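Local coordinates for dTDP-4-amino-4,6-dideoxyglucose formyltransferase (Mycobacterium tuberculosis CAS/NITR204, PDB 5VYQ), which probably transfers a formyl group from a folate cofactor to the sugar amino group of dTDP-4-amino-4,6-dideoxyglucose, at residues S118-Q123 against L220-H225; V125-H130 against M163-E168; R145-E150 against G156-R161. One frame throughout, in Å; residues are numbered along the deposited sequence. Where two conformers were deposited one is given.

How the interactions relate
Of the elements involved, helix 114-121 comes first, and strand 125-131 follows it. Strand 141-147 is next, and helix 155-179 comes after it. Interaction 3 closes the shortest loop, from the end of strand 141-147 to the start of helix 155-179. It is nested inside interaction 2, which brings strand 125-131 against a later part of the same helix. Both lie inside the long loop closed by interaction 1, which joins helix 114-121 to the end of helix 213-222. Interactions 2 and 3 tie helix 155-179 to neighbouring strands of one sheet. Interaction 1 links the formyltransferase core to the C-terminal part. Interactions 1 and 3 both reach the bound nucleotide sugar.

Interaction 1: S118-Q123 against L220-H225. With 0FX (dTDP-4-amino-4,6-dideoxyglucose), chain D.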
loop_
_atom_site.group_PDB
_atom_site.type_symbol
_atom_site.label_atom_id
_atom_site.label_comp_id
_atom_site.label_asym_id
_atom_site.label_seq_id
_atom_site.Cartn_x
_atom_site.Cartn_y
_atom_site.Cartn_z
ATOM N N SER A 118 14.645 9.941 8.456
ATOM C CA SER A 118 15.833 9.318 7.874
ATOM C C SER A 118 15.577 8.488 6.618
ATOM O O SER A 118 16.433 8.395 5.726
ATOM C CB SER A 118 16.540 8.442 8.903
ATOM O OG SER A 118 17.243 9.257 9.817
ATOM N N ILE A 119 14.405 7.885 6.534
ATOM C CA ILE A 119 14.055 7.201 5.290
ATOM C C ILE A 119 14.103 8.184 4.129
ATOM O O ILE A 119 14.496 7.825 3.023
ATOM C CB ILE A 119 12.666 6.533 5.404
ATOM C CG1 ILE A 119 12.833 5.293 6.287
ATOM C CG2 ILE A 119 12.089 6.105 4.057
ATOM C CD1 ILE A 119 11.580 4.695 6.840
ATOM N N ILE A 120 13.626 9.379 4.364
ATOM C CA ILE A 120 13.588 10.403 3.316
ATOM C C ILE A 120 14.943 11.026 3.074
ATOM O O ILE A 120 15.313 11.230 1.917
ATOM C CB ILE A 120 12.568 11.491 3.647
ATOM C CG1 ILE A 120 11.155 10.907 3.517
ATOM C CG2 ILE A 120 12.788 12.782 2.831
ATOM C CD1 ILE A 120 10.133 11.736 4.236
ATOM N N ASP A 121 15.679 11.365 4.131
ATOM C CA ASP A 121 16.909 12.111 3.921
ATOM C C ASP A 121 18.195 11.310 3.858
ATOM O O ASP A 121 19.230 11.883 3.555
ATOM C CB ASP A 121 17.023 13.307 4.864
ATOM C CG ASP A 121 17.362 12.953 6.304
ATOM O OD1 ASP A 121 17.626 11.777 6.575
ATOM O OD2 ASP A 121 17.317 13.920 7.132
ATOM N N GLY A 122 18.183 10.028 4.175
ATOM C CA GLY A 122 19.373 9.161 4.087
ATOM C C GLY A 122 20.320 9.263 5.260
ATOM O O GLY A 122 21.387 8.623 5.275
ATOM N N GLN A 123 19.959 10.054 6.269
ATOM C CA GLN A 123 20.779 10.157 7.459
ATOM C C GLN A 123 20.669 8.879 8.263
ATOM O O GLN A 123 19.693 8.177 8.123
ATOM C CB GLN A 123 20.388 11.366 8.314
ATOM C CG GLN A 123 20.716 12.695 7.625
ATOM C CD GLN A 123 20.702 13.845 8.615
ATOM O OE1 GLN A 123 21.756 14.245 9.128
ATOM N NE2 GLN A 123 19.517 14.345 8.924
ATOM N N LEU A 220 6.396 7.827 0.636
ATOM C CA LEU A 220 5.304 6.964 1.003
ATOM C C LEU A 220 5.707 5.919 2.033
ATOM O O LEU A 220 4.978 5.654 2.972
ATOM C CB LEU A 220 4.733 6.223 -0.182
ATOM C CG LEU A 220 4.051 7.057 -1.234
ATOM C CD1 LEU A 220 3.491 6.077 -2.257
ATOM C CD2 LEU A 220 2.955 7.891 -0.599
ATOM N N ARG A 221 6.885 5.316 1.860
ATOM C CA ARG A 221 7.259 4.268 2.811
ATOM C C ARG A 221 7.635 4.908 4.171
ATOM O O ARG A 221 7.473 4.301 5.230
ATOM C CB ARG A 221 8.405 3.418 2.214
ATOM C CG ARG A 221 9.791 4.010 2.172
ATOM C CD ARG A 221 10.664 3.238 1.192
ATOM N NE ARG A 221 12.037 3.731 1.057
ATOM C CZ ARG A 221 13.111 3.213 1.637
ATOM N NH1 ARG A 221 13.039 2.211 2.487
ATOM N NH2 ARG A 221 14.285 3.704 1.304
ATOM N N ALA A 222 8.220 6.106 4.132
ATOM C CA ALA A 222 8.479 6.831 5.366
ATOM C C ALA A 222 7.208 7.068 6.192
ATOM O O ALA A 222 7.271 7.104 7.438
ATOM C CB ALA A 222 9.200 8.136 5.090
ATOM N N LEU A 223 6.071 7.251 5.500
ATOM C CA LEU A 223 4.803 7.516 6.126
ATOM C C LEU A 223 3.947 6.298 6.321
ATOM O O LEU A 223 2.817 6.388 6.770
ATOM C CB LEU A 223 4.030 8.577 5.314
ATOM C CG LEU A 223 4.744 9.926 5.238
ATOM C CD1 LEU A 223 4.170 10.892 4.198
ATOM C CD2 LEU A 223 4.710 10.572 6.619
ATOM N N THR A 224 4.525 5.136 6.035
ATOM C CA THR A 224 3.876 3.892 6.207
ATOM C C THR A 224 4.315 3.251 7.503
ATOM O O THR A 224 5.483 2.944 7.724
ATOM C CB THR A 224 4.097 2.969 5.004
ATOM O OG1 THR A 224 3.464 3.538 3.836
ATOM C CG2 THR A 224 3.400 1.642 5.271
ATOM N N HIS A 225 3.341 2.993 8.368
ATOM C CA HIS A 225 3.645 2.471 9.708
ATOM C C HIS A 225 2.453 1.695 10.229
ATOM O O HIS A 225 1.509 2.285 10.745
ATOM C CB HIS A 225 3.983 3.613 10.677
ATOM C CG HIS A 225 4.636 3.140 11.933
ATOM N ND1 HIS A 225 5.936 3.462 12.274
ATOM C CD2 HIS A 225 4.173 2.329 12.917
ATOM C CE1 HIS A 225 6.216 2.909 13.442
ATOM N NE2 HIS A 225 5.163 2.231 13.866
HETATM O O4P 0FX D . 8.736 6.051 19.713
HETATM P P2 0FX D . 8.049 7.114 20.501
HETATM O O3P 0FX D . 7.680 6.762 21.925
HETATM O O1G 0FX D . 9.045 8.371 20.308
HETATM C C1G 0FX D . 8.603 9.714 20.387
HETATM C C2G 0FX D . 9.638 10.563 19.637
HETATM O O2G 0FX D . 9.711 10.027 18.308
HETATM C C3G 0FX D . 11.015 10.398 20.303
HETATM O O3G 0FX D . 12.064 11.023 19.524
HETATM C C4G 0FX D . 10.917 10.854 21.753
HETATM N N4A 0FX D . 12.247 10.612 22.360
HETATM C C5G 0FX D . 9.812 10.056 22.448
HETATM C C6G 0FX D . 9.513 10.732 23.785
HETATM O O5G 0FX D . 8.546 10.098 21.766
HETATM O OPP 0FX D . 6.740 7.663 19.741
HETATM P P 0FX D . 5.295 6.973 19.533
HETATM O O1P 0FX D . 4.308 8.072 19.627
HETATM O O2P 0FX D . 5.212 5.736 20.390
HETATM O O5 0FX D . 5.317 6.453 18.016
HETATM C C5 0FX D . 6.089 5.342 17.624
HETATM C C4 0FX D . 6.171 5.308 16.110
HETATM O O4 0FX D . 4.856 5.095 15.602
HETATM C C3 0FX D . 6.614 6.591 15.409
HETATM O O3 0FX D . 8.043 6.658 15.329
HETATM C C2 0FX D . 6.009 6.524 14.020
HETATM C C1 0FX D . 4.730 5.791 14.356
HETATM N N11 0FX D . 3.589 6.707 14.469
HETATM C C61 0FX D . 3.030 7.095 15.634
HETATM C C51 0FX D . 1.931 7.933 15.659
HETATM C C5A 0FX D . 1.366 8.375 16.985
HETATM C C21 0FX D . 2.921 7.068 13.301
HETATM O O21 0FX D . 3.419 6.655 12.159
HETATM N N31 0FX D . 1.867 7.884 13.285
HETATM C C41 0FX D . 1.335 8.273 14.466
HETATM O O41 0FX D . 0.252 9.074 14.421
#
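One methyl group, CG2 of Ile119, meets both an arginine and an alanine of the other helix end. It lies 3.6 Å from CG of Arg221 and 3.7 Å from CB of Ala222. CG2 is also over one face of the Arg221 guanidinium, 3.8 Å above its plane, nearer the edge than the middle. The arginine therefore packs with its aliphatic part and one flat side. Its CG sits between the backbone N and the carbonyl carbon (chi1 74°), and the chain is extended from there to NE. This shape carries the guanidinium past Ile119. The polar end is held elsewhere: NE bonds to Asn218 OD1, and NH1 bonds to the carbonyl oxygens of Glu150 and Asp153.

Ala222 is the small residue of the contact. The next residue after Ile119, Ile120, reaches the same CB with its CG1, at 3.7 Å. The contact joins the last turns of helices 114-121 and 213-222. The first lies in the formyltransferase family region and the second in the C-terminal dimerization family region. Leu220 packs on Leu220 of the second subunit.

Both helices end here. In the first, Gly122 has positive phi. Asp121 OD1 then accepts from Gln123 N at 2.9 Å, which makes an Asx turn. Asp121 OD2 takes the Gln123 NE2 group, also at 2.9 Å. In the second, Thr224 OG1 donates to Leu220 O at 2.7 Å. The donor stands above the carbonyl plane, 38° out of it. The chain then reaches His225. Its ring lies with one face against the deoxyribose of the bound dTDP-sugar, and C1 is over the ring centre. His225 ND1 comes within 3.3 Å of that carbon and is hydrogen-bonded to Ser155 OG.

Interaction 2: V125-H130 against M163-E168; sequences VGVTIH and MDIERE
Val127 of strand 125-131 packs against Ile165 and Glu166 of helix 155-179, which packs on one face of the mixed sheet. This is helix-on-sheet packing in the alpha/beta core of the formyltransferase fold. Along the helix, the backbone oxygen of Met163 accepts from Arg167 N at 3.2 Å, an i to i+4 helical bond. Glu168 N bonds to Asp164 O in the same way.

Ile165 is the main apolar partner. Its CB bond points toward the strand. Its CG2 meets CG2 of Val127 at 3.6 Å and also lies near Val127 CB. The two side chains run past one another in opposite senses, touching along their flanks. On the other branch, CG1 of Ile165 leads toward strand 141-147, where the side chain also touches Arg145 and Cys147.

Glu166 is next. It meets the valine with its backbone and the root of its side chain, not with its carboxylate. Its CG is anti to the backbone N (chi1 -175°) and the chain continues extended, which takes the acid group past Val127. There OE2 is hydrogen-bonded to His83 NE2. His83 also bonds to the dTDP-sugar through ND1, so Glu166 is a second-shell residue and probably helps to hold the imidazole beside the ligand. Arg167 turns to another part of the protein and forms a salt bridge with Asp39.

Both methyls of Val127 also approach the backbone of Glu166: CG1 comes to 4.1 Å from Glu166 CA and CG2 to 3.9 Å from Glu166 N.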
loop_
_atom_site.group_PDB
_atom_site.type_symbol
_atom_site.label_atom_id
_atom_site.label_comp_id
_atom_site.label_asym_id
_atom_site.label_seq_id
_atom_site.Cartn_x
_atom_site.Cartn_y
_atom_site.Cartn_z
ATOM N N VAL A 125 19.890 6.263 11.223
ATOM C CA VAL A 125 18.961 6.116 12.323
ATOM C C VAL A 125 19.465 4.970 13.201
ATOM O O VAL A 125 20.352 4.180 12.850
ATOM C CB VAL A 125 17.503 5.899 11.823
ATOM C CG1 VAL A 125 17.315 4.472 11.328
ATOM C CG2 VAL A 125 16.488 6.285 12.915
ATOM N N GLY A 126 18.875 4.835 14.375
ATOM C CA GLY A 126 19.358 3.855 15.366
ATOM C C GLY A 126 18.819 4.285 16.719
ATOM O O GLY A 126 17.766 4.922 16.775
ATOM N N VAL A 127 19.541 3.949 17.779
ATOM C CA VAL A 127 19.114 4.246 19.137
ATOM C C VAL A 127 20.274 4.918 19.847
ATOM O O VAL A 127 21.420 4.503 19.655
ATOM C CB VAL A 127 18.731 2.953 19.861
ATOM C CG1 VAL A 127 18.385 3.236 21.311
ATOM C CG2 VAL A 127 17.581 2.221 19.217
ATOM N N THR A 128 19.967 5.937 20.654
ATOM C CA THR A 128 21.001 6.650 21.389
ATOM C C THR A 128 20.618 6.738 22.845
ATOM O O THR A 128 19.494 7.117 23.131
ATOM C CB THR A 128 21.217 8.068 20.834
ATOM O OG1 THR A 128 21.507 8.005 19.410
ATOM C CG2 THR A 128 22.317 8.767 21.556
ATOM N N ILE A 129 21.552 6.406 23.733
ATOM C CA ILE A 129 21.346 6.601 25.168
ATOM C C ILE A 129 22.294 7.763 25.531
ATOM O O ILE A 129 23.481 7.729 25.246
ATOM C CB ILE A 129 21.741 5.340 25.952
ATOM C CG1 ILE A 129 20.910 4.141 25.522
ATOM C CG2 ILE A 129 21.539 5.602 27.442
ATOM C CD1 ILE A 129 21.221 2.815 26.169
ATOM N N HIS A 130 21.748 8.796 26.156
ATOM C CA HIS A 130 22.447 10.042 26.416
ATOM C C HIS A 130 21.938 10.748 27.660
ATOM O O HIS A 130 20.764 10.611 28.021
ATOM C CB HIS A 130 22.369 10.981 25.210
ATOM C CG HIS A 130 20.998 11.522 24.945
ATOM N ND1 HIS A 130 20.563 12.712 25.466
ATOM C CD2 HIS A 130 19.983 11.057 24.187
ATOM C CE1 HIS A 130 19.316 12.941 25.081
ATOM N NE2 HIS A 130 18.970 11.969 24.266
ATOM N N MET A 163 13.129 -1.005 18.240
ATOM C CA MET A 163 12.734 -1.436 19.583
ATOM C C MET A 163 13.599 -2.641 19.998
ATOM O O MET A 163 13.928 -2.764 21.189
ATOM C CB MET A 163 11.264 -1.780 19.626
ATOM C CG MET A 163 10.314 -0.616 19.344
ATOM S SD MET A 163 10.482 0.762 20.465
ATOM C CE MET A 163 11.778 1.701 19.695
ATOM N N ASP A 164 13.964 -3.536 19.088
ATOM C CA ASP A 164 14.864 -4.652 19.428
ATOM C C ASP A 164 16.241 -4.100 19.795
ATOM O O ASP A 164 16.844 -4.555 20.754
ATOM C CB ASP A 164 15.034 -5.636 18.270
ATOM C CG ASP A 164 13.776 -6.450 17.979
ATOM O OD1 ASP A 164 12.959 -6.642 18.871
ATOM O OD2 ASP A 164 13.609 -6.895 16.833
ATOM N N ILE A 165 16.733 -3.125 19.051
ATOM C CA ILE A 165 18.022 -2.492 19.333
ATOM C C ILE A 165 18.008 -1.782 20.666
ATOM O O ILE A 165 18.987 -1.814 21.421
ATOM C CB ILE A 165 18.488 -1.568 18.191
ATOM C CG1 ILE A 165 18.744 -2.426 16.951
ATOM C CG2 ILE A 165 19.642 -0.719 18.642
ATOM C CD1 ILE A 165 18.971 -1.620 15.681
ATOM N N GLU A 166 16.898 -1.149 21.011
ATOM C CA GLU A 166 16.830 -0.429 22.246
ATOM C C GLU A 166 16.966 -1.402 23.399
ATOM O O GLU A 166 17.698 -1.116 24.351
ATOM C CB GLU A 166 15.482 0.295 22.328
ATOM C CG GLU A 166 15.320 1.164 23.499
ATOM C CD GLU A 166 14.097 2.100 23.339
ATOM O OE1 GLU A 166 13.255 1.847 24.155
ATOM O OE2 GLU A 166 13.955 2.957 22.455
ATOM N N ARG A 167 16.277 -2.537 23.295
ATOM C CA ARG A 167 16.332 -3.534 24.356
ATOM C C ARG A 167 17.757 -4.078 24.500
ATOM O O ARG A 167 18.279 -4.166 25.626
ATOM C CB ARG A 167 15.342 -4.654 24.073
ATOM C CG ARG A 167 15.557 -5.908 24.938
ATOM C CD ARG A 167 14.472 -6.937 24.723
ATOM N NE ARG A 167 13.203 -6.442 25.265
ATOM C CZ ARG A 167 12.848 -6.536 26.556
ATOM N NH1 ARG A 167 11.665 -6.012 26.945
ATOM N NH2 ARG A 167 13.670 -7.134 27.455
ATOM N N GLU A 168 18.415 -4.341 23.364
ATOM C CA GLU A 168 19.796 -4.845 23.347
ATOM C C GLU A 168 20.743 -3.857 24.039
ATOM O O GLU A 168 21.565 -4.189 24.898
ATOM C CB GLU A 168 20.223 -5.176 21.892
ATOM C CG GLU A 168 19.558 -6.489 21.442
ATOM C CD GLU A 168 19.507 -6.898 19.972
ATOM O OE1 GLU A 168 20.014 -6.247 19.033
ATOM O OE2 GLU A 168 18.908 -7.974 19.745
#

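Interaction 3: R145-E150 against G156-R161. With 0FX (dTDP-4-amino-4,6-dideoxyglucose), chain D.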
loop_
_atom_site.group_PDB
_atom_site.type_symbol
_atom_site.label_atom_id
_atom_site.label_comp_id
_atom_site.label_asym_id
_atom_site.label_seq_id
_atom_site.Cartn_x
_atom_site.Cartn_y
_atom_site.Cartn_z
ATOM N N ARG A 145 23.756 2.931 18.679
ATOM C CA ARG A 145 23.828 1.861 17.710
ATOM C C ARG A 145 22.983 2.194 16.495
ATOM O O ARG A 145 21.821 2.588 16.612
ATOM C CB ARG A 145 23.402 0.516 18.278
ATOM C CG ARG A 145 23.582 -0.676 17.340
ATOM C CD ARG A 145 23.542 -1.999 18.114
ATOM N NE ARG A 145 24.621 -1.962 19.101
ATOM C CZ ARG A 145 24.648 -2.656 20.238
ATOM N NH1 ARG A 145 23.654 -3.473 20.556
ATOM N NH2 ARG A 145 25.664 -2.515 21.058
ATOM N N GLU A 146 23.591 1.992 15.336
ATOM C CA GLU A 146 22.903 2.192 14.060
ATOM C C GLU A 146 21.963 1.043 13.702
ATOM O O GLU A 146 22.197 -0.127 14.014
ATOM C CB GLU A 146 23.952 2.479 12.955
ATOM C CG GLU A 146 23.324 2.877 11.610
ATOM C CD GLU A 146 24.294 3.205 10.488
ATOM O OE1 GLU A 146 25.532 3.223 10.742
ATOM O OE2 GLU A 146 23.751 3.409 9.370
ATOM N N CYS A 147 20.872 1.388 13.014
ATOM C CA CYS A 147 19.948 0.426 12.397
ATOM C C CYS A 147 19.997 0.686 10.902
ATOM O O CYS A 147 19.721 1.786 10.444
ATOM C CB CYS A 147 18.543 0.736 12.872
ATOM S SG CYS A 147 17.262 -0.378 12.290
ATOM N N ALA A 148 20.285 -0.348 10.126
ATOM C CA ALA A 148 20.320 -0.129 8.680
ATOM C C ALA A 148 18.868 0.005 8.155
ATOM O O ALA A 148 17.904 -0.498 8.757
ATOM C CB ALA A 148 21.072 -1.277 8.018
ATOM N N ILE A 149 18.722 0.760 7.072
ATOM C CA ILE A 149 17.412 0.957 6.423
ATOM C C ILE A 149 17.553 0.334 5.041
ATOM O O ILE A 149 18.358 0.802 4.246
ATOM C CB ILE A 149 17.096 2.449 6.265
ATOM C CG1 ILE A 149 17.029 3.116 7.645
ATOM C CG2 ILE A 149 15.815 2.649 5.459
ATOM C CD1 ILE A 149 16.763 4.611 7.549
ATOM N N GLU A 150 16.741 -0.662 4.741
ATOM C CA GLU A 150 16.749 -1.344 3.461
ATOM C C GLU A 150 15.784 -0.632 2.489
ATOM O O GLU A 150 14.938 0.185 2.881
ATOM C CB GLU A 150 16.302 -2.782 3.653
ATOM C CG GLU A 150 17.059 -3.623 4.693
ATOM C CD GLU A 150 18.544 -3.717 4.435
ATOM O OE1 GLU A 150 18.981 -3.539 3.287
ATOM O OE2 GLU A 150 19.284 -3.957 5.413
ATOM N N GLY A 156 7.326 1.562 9.846
ATOM C CA GLY A 156 6.906 0.515 10.775
ATOM C C GLY A 156 7.940 -0.598 10.882
ATOM O O GLY A 156 8.243 -1.078 11.958
ATOM N N SER A 157 8.515 -1.024 9.764
ATOM C CA SER A 157 9.465 -2.112 9.799
ATOM C C SER A 157 10.781 -1.674 10.457
ATOM O O SER A 157 11.383 -2.448 11.202
ATOM C CB SER A 157 9.694 -2.743 8.445
ATOM O OG SER A 157 10.277 -1.871 7.492
ATOM N N VAL A 158 11.222 -0.451 10.194
ATOM C CA VAL A 158 12.442 0.062 10.843
ATOM C C VAL A 158 12.215 0.194 12.355
ATOM O O VAL A 158 13.043 -0.211 13.175
ATOM C CB VAL A 158 12.915 1.382 10.263
ATOM C CG1 VAL A 158 14.059 1.978 11.106
ATOM C CG2 VAL A 158 13.289 1.202 8.794
ATOM N N TYR A 159 11.069 0.735 12.733
ATOM C CA TYR A 159 10.758 0.985 14.138
ATOM C C TYR A 159 10.767 -0.316 14.942
ATOM O O TYR A 159 11.287 -0.346 16.056
ATOM C CB TYR A 159 9.384 1.642 14.241
ATOM C CG TYR A 159 9.089 2.176 15.619
ATOM C CD1 TYR A 159 9.718 3.285 16.127
ATOM C CD2 TYR A 159 8.228 1.487 16.438
ATOM C CE1 TYR A 159 9.438 3.743 17.416
ATOM C CE2 TYR A 159 7.958 1.899 17.728
ATOM C CZ TYR A 159 8.568 3.032 18.207
ATOM O OH TYR A 159 8.288 3.483 19.459
ATOM N N ALA A 160 10.254 -1.399 14.384
ATOM C CA ALA A 160 10.252 -2.670 15.076
ATOM C C ALA A 160 11.680 -3.110 15.365
ATOM O O ALA A 160 11.985 -3.557 16.492
ATOM C CB ALA A 160 9.496 -3.716 14.284
ATOM N N ARG A 161 12.590 -2.908 14.414
ATOM C CA ARG A 161 13.997 -3.208 14.660
ATOM C C ARG A 161 14.612 -2.232 15.670
ATOM O O ARG A 161 15.421 -2.630 16.523
ATOM C CB ARG A 161 14.809 -3.254 13.356
ATOM C CG ARG A 161 14.362 -4.359 12.384
ATOM C CD ARG A 161 15.365 -4.808 11.325
ATOM N NE ARG A 161 15.892 -3.697 10.550
ATOM C CZ ARG A 161 15.263 -3.165 9.511
ATOM N NH1 ARG A 161 15.804 -2.135 8.906
ATOM N NH2 ARG A 161 14.076 -3.645 9.104
HETATM O O4P 0FX D . 8.736 6.051 19.713
HETATM P P2 0FX D . 8.049 7.114 20.501
HETATM O O3P 0FX D . 7.680 6.762 21.925
HETATM O O1G 0FX D . 9.045 8.371 20.308
HETATM C C1G 0FX D . 8.603 9.714 20.387
HETATM C C2G 0FX D . 9.638 10.563 19.637
HETATM O O2G 0FX D . 9.711 10.027 18.308
HETATM C C3G 0FX D . 11.015 10.398 20.303
HETATM O O3G 0FX D . 12.064 11.023 19.524
HETATM C C4G 0FX D . 10.917 10.854 21.753
HETATM N N4A 0FX D . 12.247 10.612 22.360
HETATM C C5G 0FX D . 9.812 10.056 22.448
HETATM C C6G 0FX D . 9.513 10.732 23.785
HETATM O O5G 0FX D . 8.546 10.098 21.766
HETATM O OPP 0FX D . 6.740 7.663 19.741
HETATM P P 0FX D . 5.295 6.973 19.533
HETATM O O1P 0FX D . 4.308 8.072 19.627
HETATM O O2P 0FX D . 5.212 5.736 20.390
HETATM O O5 0FX D . 5.317 6.453 18.016
HETATM C C5 0FX D . 6.089 5.342 17.624
HETATM C C4 0FX D . 6.171 5.308 16.110
HETATM O O4 0FX D . 4.856 5.095 15.602
HETATM C C3 0FX D . 6.614 6.591 15.409
HETATM O O3 0FX D . 8.043 6.658 15.329
HETATM C C2 0FX D . 6.009 6.524 14.020
HETATM C C1 0FX D . 4.730 5.791 14.356
HETATM N N11 0FX D . 3.589 6.707 14.469
HETATM C C61 0FX D . 3.030 7.095 15.634
HETATM C C51 0FX D . 1.931 7.933 15.659
HETATM C C5A 0FX D . 1.366 8.375 16.985
HETATM C C21 0FX D . 2.921 7.068 13.301
HETATM O O21 0FX D . 3.419 6.655 12.159
HETATM N N31 0FX D . 1.867 7.884 13.285
HETATM C C41 0FX D . 1.335 8.273 14.466
HETATM O O41 0FX D . 0.252 9.074 14.421
#
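Arg161 lies across the end of strand 141-147 and spans from Cys147 to Ala148. Its CB meets the sulfur, SG, of Cys147 at 3.9 Å. The chain then bends at chi3 (-53°), which turns the guanidinium back along its own helix, toward Val158. NE passes 4.0 Å from the same sulfur. CZ comes to 3.8 Å from Ala148 O. At the tip, NH1 donates to Ala148 O at 2.7 Å. The oxygen lies in the guanidinium plane, but the N-H is bent from the line (139°). NH1 also forms a salt bridge with Asp153 OD2, so a backbone oxygen and a carboxylate hold the same nitrogen.

Val158, one turn earlier, adds to the apolar side, with CG1 at 4.1 Å from Cys147 SG. Tyr159 faces the other way, toward the bound dTDP-sugar, the probable substrate. Its OH donates to phosphate oxygen O4P of this ligand at 2.6 Å, and C4 of the deoxyribose lies over one face of its ring.

The contact joins an edge strand of the sheet within this chain to the first turns of helix 155-179. Ile149 and Val158 both touch Val125 of strand 125-131, and helix 114-121 packs on them through Ile119 and Gln115 respectively.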